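Local atomic coordinates of uncharacterized protein (Chaetomium thermophilum, PDB entry 3LPZ), a protein that probably serves as a Get4 subunit of the Get pathway, binding Get5 and taking part in the biogenesis of tail-anchored membrane proteins. Residues G71-V82 against F107-F117; V82-V92 against E120-D130. All coordinates share one frame; numbering follows the deposited sequence. Where two conformers were deposited one is given.

In the fold
Helix 71-88 sets out from its glycine-rich start, helix 94-104 runs back antiparallel to it, and helix 112-128 takes up the direction of helix 71-88 again, so the first and third helices lie side by side in the same direction. Contact 1 joins the beginnings of the two, and brings in the turn after helix 94-104; contact 2 joins their ends and the connection that leaves helix 71-88. They close loops of 24 and 27 residues respectively, each containing the whole of helix 94-104. Along the chain the segments alternate, so the contacts cross rather than nest, and they share V82. Together they tie helix 71-88 to helix 112-128 along most of their length within the alpha-solenoid, their centres about 16 Å apart.

Contact 1 of 2, residues G71-V82 against F107-F117; sequences GGSGGDLAVLLV and FQPGEPVRKRF
Apolar packing carries this contact: A78, V79 and V82 of helix 71-82 meet F117, while F107 and V113 close on the bare backbone of G75. A78 CB lies 3.6 Å from F117 CD1, and the carbonyl oxygen A78 O sits at the edge of the same ring, 3.4 Å from F117 CE1. V82 CG2 approaches CE1 obliquely. With CG1 anti to the backbone N (chi1 173°), V79 splits its branches, CG2 resting 3.9 Å from F117 CA and CG1 over one face of the R116 guanidinium, whose NH1 is held by a salt bridge to E120. Such side-by-side parallel helices, here 6° apart with axes 9.0 Å from each other, are what an alpha-solenoid builds by stacking helical hairpins; L100 and L104 of the intervening helix 94-104 also touch F117. Glycine permits the close fit at the N-terminal end of the two helices: F107 CE2 reaches G75 CA at 3.5 Å, and V113 CG1 comes equally near G75 C, where a beta carbon would collide with both side chains.

The polar part belongs to E111, the N-cap of helix 112-117. Its OE2 accepts from V113 N at 3.1 Å, nearly straight at 168°, while OE1 lies against G71 C. With an alanine here, V113 N would probably lose its capping acceptor and a gap is likely to open beside G71.

Contact 2 of 2, residues V82-V92 against E120-D130; sequences VDTFRQAGQRV and EMIDWSKKFGD
A parallel helix-helix contact between R86 and W124 and their neighbours, finished by a backbone link between the two chain exits, joins the C-terminal ends of helices 71-88 and 112-128. The short segments cross at 18°, and R86 fits as a knob into a hole of E120, D123, W124 and F128. Its chain, extended from CG to NE, carries NH2 between two carboxylates: E120 OE1 at 2.8 Å, met nearly head-on, and D123 OD2 at 3.0 Å. A water joins R86 NE to D123 OD2, and the carboxylates of D83, E120 and D123 probably offset the charge of R86, while K127 pairs with the other oxygen of D123 and R116 NH1 forms a salt bridge to E120 OE2.

The indole of W124 is sandwiched. F85 CB lies over one face, the F85 ring slid aside, and V92 CG2 over the other, 3.9 Å from the centroid of the six-membered ring, while NE1 donates to Q90 O at 2.9 Å, fixing the indole's turn. V82 CG1 packs on W124 CB, and R86 CA lies over a face of the F128 ring.

Beyond the Schellman motif at G89, V92 N donates to F128 O at 3.0 Å. That oxygen also lies over the centre of the R91 guanidinium, whose bent chain lets NH2 form a weak bond, within a salt bridge, to D130 OD1. Helix 94-104 adjoins this packing through S96 on F85 and W124, helix 51-67 borders F85 at V55, and helix 136-148 covers M121 with L138 and V142.

Contact 1 of 2, residues G71-V82 against F107-F117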
# COMPACT_ATOMS: atom_id res chain seq x y z
N GLY A 71 -7.85 25.16 1.98
CA GLY A 71 -7.13 23.94 1.64
C GLY A 71 -5.88 24.22 0.84
O GLY A 71 -4.85 23.57 1.05
N GLY A 72 -5.97 25.20 -0.05
CA GLY A 72 -4.84 25.64 -0.86
C GLY A 72 -3.70 26.24 -0.04
O GLY A 72 -2.58 25.74 -0.09
N SER A 73 -3.97 27.28 0.72
CA SER A 73 -2.94 27.87 1.58
C SER A 73 -2.45 26.93 2.67
O SER A 73 -1.25 26.81 2.89
CB SER A 73 -3.43 29.17 2.21
OG SER A 73 -3.38 30.19 1.22
N GLY A 74 -3.39 26.30 3.38
CA GLY A 74 -3.06 25.31 4.41
C GLY A 74 -2.22 24.16 3.87
O GLY A 74 -1.27 23.70 4.53
N GLY A 75 -2.57 23.68 2.67
CA GLY A 75 -1.82 22.58 2.04
C GLY A 75 -0.42 23.01 1.63
O GLY A 75 0.54 22.25 1.75
N ASP A 76 -0.31 24.22 1.10
CA ASP A 76 0.99 24.75 0.73
C ASP A 76 1.90 24.84 1.98
O ASP A 76 3.08 24.48 1.93
CB ASP A 76 0.83 26.12 0.07
CG ASP A 76 0.40 26.02 -1.38
OD1 ASP A 76 0.34 24.91 -1.95
OD2 ASP A 76 0.11 27.08 -1.98
N LEU A 77 1.34 25.28 3.10
CA LEU A 77 2.13 25.30 4.35
C LEU A 77 2.51 23.89 4.82
O LEU A 77 3.60 23.69 5.37
CB LEU A 77 1.39 26.04 5.47
CG LEU A 77 1.90 27.44 5.79
CD1 LEU A 77 2.32 28.23 4.56
CD2 LEU A 77 0.94 28.18 6.64
N ALA A 78 1.60 22.93 4.61
CA ALA A 78 1.89 21.53 4.99
C ALA A 78 3.03 20.98 4.13
O ALA A 78 3.88 20.26 4.62
CB ALA A 78 0.62 20.65 4.86
N VAL A 79 3.04 21.33 2.84
CA VAL A 79 4.17 20.94 1.96
C VAL A 79 5.48 21.60 2.42
O VAL A 79 6.55 20.96 2.44
CB VAL A 79 3.85 21.24 0.44
CG1 VAL A 79 5.07 21.02 -0.47
CG2 VAL A 79 2.67 20.36 -0.03
N LEU A 80 5.39 22.88 2.82
CA LEU A 80 6.57 23.61 3.31
C LEU A 80 7.11 22.95 4.59
O LEU A 80 8.30 22.91 4.83
CB LEU A 80 6.21 25.08 3.58
CG LEU A 80 7.33 26.06 3.92
CD1 LEU A 80 8.46 25.98 2.88
CD2 LEU A 80 6.79 27.50 4.05
N LEU A 81 6.20 22.41 5.40
CA LEU A 81 6.56 21.74 6.62
C LEU A 81 7.44 20.53 6.31
O LEU A 81 8.45 20.30 6.99
CB LEU A 81 5.30 21.31 7.39
CG LEU A 81 5.51 20.38 8.62
CD1 LEU A 81 6.37 21.10 9.69
CD2 LEU A 81 4.16 19.88 9.19
N VAL A 82 7.05 19.74 5.31
CA VAL A 82 7.85 18.58 4.90
C VAL A 82 9.20 19.08 4.40
O VAL A 82 10.23 18.50 4.74
CB VAL A 82 7.20 17.75 3.76
CG1 VAL A 82 8.14 16.60 3.33
CG2 VAL A 82 5.85 17.19 4.21
N PHE A 107 -7.07 17.71 5.49
CA PHE A 107 -7.35 18.02 4.09
C PHE A 107 -8.71 17.47 3.68
O PHE A 107 -9.08 16.36 4.11
CB PHE A 107 -6.36 17.33 3.16
CG PHE A 107 -5.03 17.99 3.05
CD1 PHE A 107 -3.98 17.61 3.89
CD2 PHE A 107 -4.79 18.93 2.03
CE1 PHE A 107 -2.71 18.19 3.75
CE2 PHE A 107 -3.54 19.50 1.90
CZ PHE A 107 -2.49 19.12 2.74
N GLN A 108 -9.43 18.20 2.82
CA GLN A 108 -10.56 17.62 2.10
C GLN A 108 -10.03 16.59 1.11
O GLN A 108 -9.01 16.85 0.49
CB GLN A 108 -11.32 18.69 1.31
CG GLN A 108 -12.15 19.62 2.18
CD GLN A 108 -13.31 18.89 2.82
OE1 GLN A 108 -13.57 19.06 4.00
NE2 GLN A 108 -13.99 18.04 2.04
N PRO A 109 -10.73 15.44 0.95
CA PRO A 109 -10.33 14.39 0.01
C PRO A 109 -10.03 14.90 -1.38
O PRO A 109 -9.09 14.42 -2.03
CB PRO A 109 -11.57 13.49 -0.03
CG PRO A 109 -12.15 13.62 1.28
CD PRO A 109 -11.90 15.04 1.74
N GLY A 110 -10.82 15.87 -1.85
CA GLY A 110 -10.66 16.40 -3.18
C GLY A 110 -9.68 17.55 -3.34
O GLY A 110 -9.51 18.05 -4.45
N GLU A 111 -9.06 18.01 -2.24
CA GLU A 111 -8.10 19.10 -2.32
C GLU A 111 -6.90 18.66 -3.18
O GLU A 111 -6.24 17.67 -2.84
CB GLU A 111 -7.66 19.54 -0.91
CG GLU A 111 -6.56 20.60 -0.85
CD GLU A 111 -6.82 21.82 -1.75
OE1 GLU A 111 -7.89 22.46 -1.62
OE2 GLU A 111 -5.93 22.14 -2.60
N PRO A 112 -6.64 19.37 -4.31
CA PRO A 112 -5.52 18.97 -5.19
C PRO A 112 -4.17 18.97 -4.48
O PRO A 112 -3.33 18.09 -4.75
CB PRO A 112 -5.53 20.03 -6.30
CG PRO A 112 -6.98 20.44 -6.40
CD PRO A 112 -7.48 20.42 -4.96
N VAL A 113 -3.96 19.90 -3.55
CA VAL A 113 -2.68 19.98 -2.90
C VAL A 113 -2.43 18.75 -2.01
O VAL A 113 -1.27 18.46 -1.71
CB VAL A 113 -2.48 21.31 -2.14
CG1 VAL A 113 -1.10 21.31 -1.41
CG2 VAL A 113 -2.51 22.48 -3.15
N ARG A 114 -3.48 18.02 -1.60
CA ARG A 114 -3.26 16.80 -0.77
C ARG A 114 -2.41 15.73 -1.47
O ARG A 114 -1.62 15.04 -0.83
CB ARG A 114 -4.58 16.18 -0.24
CG ARG A 114 -4.30 15.18 0.86
CD ARG A 114 -5.54 14.46 1.36
NE ARG A 114 -5.97 13.49 0.37
CZ ARG A 114 -6.91 12.58 0.59
NH1 ARG A 114 -7.52 12.52 1.78
NH2 ARG A 114 -7.23 11.72 -0.38
N LYS A 115 -2.56 15.62 -2.79
CA LYS A 115 -1.78 14.69 -3.61
C LYS A 115 -0.28 14.99 -3.53
O LYS A 115 0.54 14.09 -3.34
CB LYS A 115 -2.19 14.78 -5.10
CG LYS A 115 -3.64 14.41 -5.40
CD LYS A 115 -3.96 14.64 -6.90
CE LYS A 115 -5.24 13.93 -7.35
NZ LYS A 115 -6.38 14.17 -6.42
N ARG A 116 0.07 16.26 -3.70
CA ARG A 116 1.45 16.72 -3.55
C ARG A 116 1.94 16.49 -2.12
O ARG A 116 3.04 16.00 -1.91
CB ARG A 116 1.58 18.20 -3.92
CG ARG A 116 3.03 18.75 -3.98
CD ARG A 116 3.01 20.26 -4.25
NE ARG A 116 4.33 20.90 -4.23
CZ ARG A 116 5.48 20.25 -4.27
NH1 ARG A 116 5.49 18.93 -4.34
NH2 ARG A 116 6.63 20.92 -4.23
N PHE A 117 1.12 16.83 -1.12
CA PHE A 117 1.52 16.65 0.28
C PHE A 117 1.85 15.17 0.54
O PHE A 117 2.89 14.87 1.15
CB PHE A 117 0.44 17.14 1.24
CG PHE A 117 0.76 16.88 2.67
CD1 PHE A 117 1.79 17.59 3.32
CD2 PHE A 117 0.07 15.90 3.39
CE1 PHE A 117 2.11 17.34 4.68
CE2 PHE A 117 0.39 15.65 4.75
CZ PHE A 117 1.41 16.38 5.39

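Contact 2 of 2, residues V82-V92 against E120-D130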
# COMPACT_ATOMS: atom_id res chain seq x y z
N VAL A 82 7.05 19.74 5.31
CA VAL A 82 7.85 18.58 4.90
C VAL A 82 9.20 19.08 4.40
O VAL A 82 10.23 18.50 4.74
CB VAL A 82 7.20 17.75 3.76
CG1 VAL A 82 8.14 16.60 3.33
CG2 VAL A 82 5.85 17.19 4.21
N ASP A 83 9.24 20.13 3.58
CA ASP A 83 10.52 20.61 3.07
C ASP A 83 11.41 21.12 4.22
O ASP A 83 12.64 21.05 4.17
CB ASP A 83 10.31 21.66 1.97
CG ASP A 83 10.03 21.01 0.62
OD1 ASP A 83 10.90 20.28 0.08
OD2 ASP A 83 8.93 21.22 0.08
N THR A 84 10.76 21.63 5.27
CA THR A 84 11.46 22.10 6.44
C THR A 84 12.10 20.92 7.17
O THR A 84 13.24 21.04 7.61
CB THR A 84 10.53 22.91 7.37
OG1 THR A 84 10.07 24.07 6.64
CG2 THR A 84 11.26 23.38 8.64
N PHE A 85 11.38 19.79 7.29
CA PHE A 85 11.94 18.57 7.91
C PHE A 85 13.17 18.11 7.13
O PHE A 85 14.19 17.73 7.70
CB PHE A 85 10.90 17.44 7.95
CG PHE A 85 9.86 17.54 9.08
CD1 PHE A 85 10.17 18.12 10.31
CD2 PHE A 85 8.59 17.00 8.92
CE1 PHE A 85 9.20 18.19 11.35
CE2 PHE A 85 7.62 17.07 9.96
CZ PHE A 85 7.94 17.65 11.17
N ARG A 86 13.07 18.11 5.81
CA ARG A 86 14.23 17.80 4.95
C ARG A 86 15.44 18.66 5.20
O ARG A 86 16.55 18.14 5.36
CB ARG A 86 13.86 18.01 3.51
CG ARG A 86 12.95 17.03 2.99
CD ARG A 86 12.95 17.16 1.49
NE ARG A 86 12.07 16.17 0.92
CZ ARG A 86 10.86 16.41 0.47
NH1 ARG A 86 10.36 17.67 0.49
NH2 ARG A 86 10.16 15.41 -0.04
N GLN A 87 15.24 19.98 5.18
CA GLN A 87 16.31 20.95 5.39
C GLN A 87 16.94 20.85 6.77
O GLN A 87 18.13 21.06 6.95
CB GLN A 87 15.78 22.38 5.20
CG GLN A 87 15.51 22.73 3.79
CD GLN A 87 15.30 24.22 3.65
OE1 GLN A 87 16.17 24.92 3.13
NE2 GLN A 87 14.18 24.73 4.16
N ALA A 88 16.11 20.53 7.76
CA ALA A 88 16.57 20.31 9.12
C ALA A 88 17.30 18.97 9.29
O ALA A 88 17.89 18.74 10.32
CB ALA A 88 15.38 20.37 10.07
N GLY A 89 17.23 18.09 8.30
CA GLY A 89 17.73 16.72 8.48
C GLY A 89 16.95 15.95 9.56
O GLY A 89 17.50 15.06 10.21
N GLN A 90 15.67 16.30 9.75
CA GLN A 90 14.79 15.64 10.72
C GLN A 90 14.48 14.20 10.27
O GLN A 90 13.86 13.98 9.22
CB GLN A 90 13.49 16.45 10.93
CG GLN A 90 12.47 15.76 11.88
CD GLN A 90 13.03 15.60 13.27
OE1 GLN A 90 13.34 16.58 13.91
NE2 GLN A 90 13.17 14.36 13.73
N ARG A 91 14.94 13.22 11.05
CA ARG A 91 14.60 11.82 10.78
C ARG A 91 13.14 11.53 11.17
O ARG A 91 12.57 12.20 12.01
CB ARG A 91 15.53 10.86 11.53
CG ARG A 91 17.02 11.21 11.46
CD ARG A 91 17.83 10.31 10.55
NE ARG A 91 17.41 8.90 10.54
CZ ARG A 91 17.50 8.15 9.45
NH1 ARG A 91 18.00 8.67 8.32
NH2 ARG A 91 17.09 6.89 9.46
N VAL A 92 12.55 10.53 10.52
CA VAL A 92 11.22 10.07 10.88
C VAL A 92 11.20 9.66 12.38
O VAL A 92 12.02 8.86 12.83
CB VAL A 92 10.77 8.88 10.00
CG1 VAL A 92 9.39 8.37 10.42
CG2 VAL A 92 10.77 9.26 8.51
N GLU A 120 5.13 14.18 -1.11
CA GLU A 120 6.30 14.76 -0.44
C GLU A 120 6.59 14.07 0.89
O GLU A 120 7.75 13.74 1.17
CB GLU A 120 6.15 16.28 -0.24
CG GLU A 120 6.09 17.07 -1.58
CD GLU A 120 7.38 17.01 -2.42
OE1 GLU A 120 8.48 16.74 -1.88
OE2 GLU A 120 7.29 17.22 -3.63
N MET A 121 5.54 13.87 1.68
CA MET A 121 5.63 13.30 3.02
C MET A 121 6.21 11.86 2.95
O MET A 121 7.13 11.50 3.71
CB MET A 121 4.20 13.32 3.63
CG MET A 121 3.99 12.57 4.93
SD MET A 121 2.22 12.39 5.36
CE MET A 121 1.66 11.02 4.34
N ILE A 122 5.68 11.05 2.03
CA ILE A 122 6.18 9.69 1.85
C ILE A 122 7.65 9.70 1.41
O ILE A 122 8.44 8.90 1.91
CB ILE A 122 5.33 8.88 0.84
CG1 ILE A 122 3.90 8.63 1.38
CG2 ILE A 122 6.04 7.53 0.42
CD1 ILE A 122 3.83 7.73 2.59
N ASP A 123 7.99 10.61 0.49
CA ASP A 123 9.36 10.72 -0.04
C ASP A 123 10.32 11.16 1.06
O ASP A 123 11.41 10.60 1.20
CB ASP A 123 9.44 11.70 -1.23
CG ASP A 123 10.87 11.94 -1.68
OD1 ASP A 123 11.41 11.12 -2.46
OD2 ASP A 123 11.47 12.94 -1.24
N TRP A 124 9.92 12.12 1.87
CA TRP A 124 10.77 12.46 3.02
C TRP A 124 10.95 11.21 3.92
O TRP A 124 12.05 10.94 4.38
CB TRP A 124 10.20 13.63 3.80
CG TRP A 124 10.67 13.70 5.24
CD1 TRP A 124 11.86 14.23 5.71
CD2 TRP A 124 9.96 13.23 6.40
NE1 TRP A 124 11.90 14.14 7.07
CE2 TRP A 124 10.76 13.52 7.52
CE3 TRP A 124 8.71 12.61 6.59
CZ2 TRP A 124 10.37 13.20 8.84
CZ3 TRP A 124 8.32 12.28 7.89
CH2 TRP A 124 9.15 12.59 9.00
N SER A 125 9.88 10.46 4.13
CA SER A 125 9.97 9.30 5.04
C SER A 125 10.89 8.19 4.45
O SER A 125 11.50 7.44 5.20
CB SER A 125 8.58 8.77 5.38
OG SER A 125 8.06 7.95 4.34
N LYS A 126 10.97 8.08 3.13
CA LYS A 126 11.88 7.10 2.50
C LYS A 126 13.33 7.48 2.71
O LYS A 126 14.17 6.62 3.04
CB LYS A 126 11.63 7.02 0.99
CG LYS A 126 10.26 6.54 0.58
CD LYS A 126 10.16 6.61 -0.94
CE LYS A 126 9.05 5.77 -1.47
NZ LYS A 126 9.04 5.88 -2.95
N LYS A 127 13.62 8.76 2.51
CA LYS A 127 14.99 9.27 2.59
C LYS A 127 15.46 9.53 4.02
O LYS A 127 16.63 9.41 4.30
CB LYS A 127 15.11 10.52 1.69
CG LYS A 127 15.20 10.09 0.22
CD LYS A 127 14.98 11.18 -0.79
CE LYS A 127 15.10 10.57 -2.18
NZ LYS A 127 14.09 11.16 -3.10
N PHE A 128 14.53 9.85 4.92
CA PHE A 128 14.89 10.26 6.26
C PHE A 128 14.44 9.24 7.33
O PHE A 128 14.57 9.49 8.52
CB PHE A 128 14.39 11.70 6.52
CG PHE A 128 15.20 12.75 5.76
CD1 PHE A 128 14.90 13.06 4.41
CD2 PHE A 128 16.31 13.36 6.36
CE1 PHE A 128 15.64 14.01 3.73
CE2 PHE A 128 17.07 14.32 5.66
CZ PHE A 128 16.73 14.64 4.34
N GLY A 129 13.96 8.08 6.90
CA GLY A 129 13.49 7.04 7.82
C GLY A 129 14.24 5.74 7.56
O GLY A 129 14.98 5.62 6.59
N ASP A 130 14.00 4.73 8.39
CA ASP A 130 14.72 3.46 8.26
C ASP A 130 14.16 2.53 7.16
O ASP A 130 14.78 1.50 6.86
CB ASP A 130 14.73 2.70 9.59
CG ASP A 130 15.45 3.47 10.71
OD1 ASP A 130 16.28 4.37 10.43
OD2 ASP A 130 15.16 3.21 11.87
O HOH W 1 13.16 13.70 0.73
O HOH W 2 17.48 7.23 5.80
O HOH W 3 16.27 6.94 12.38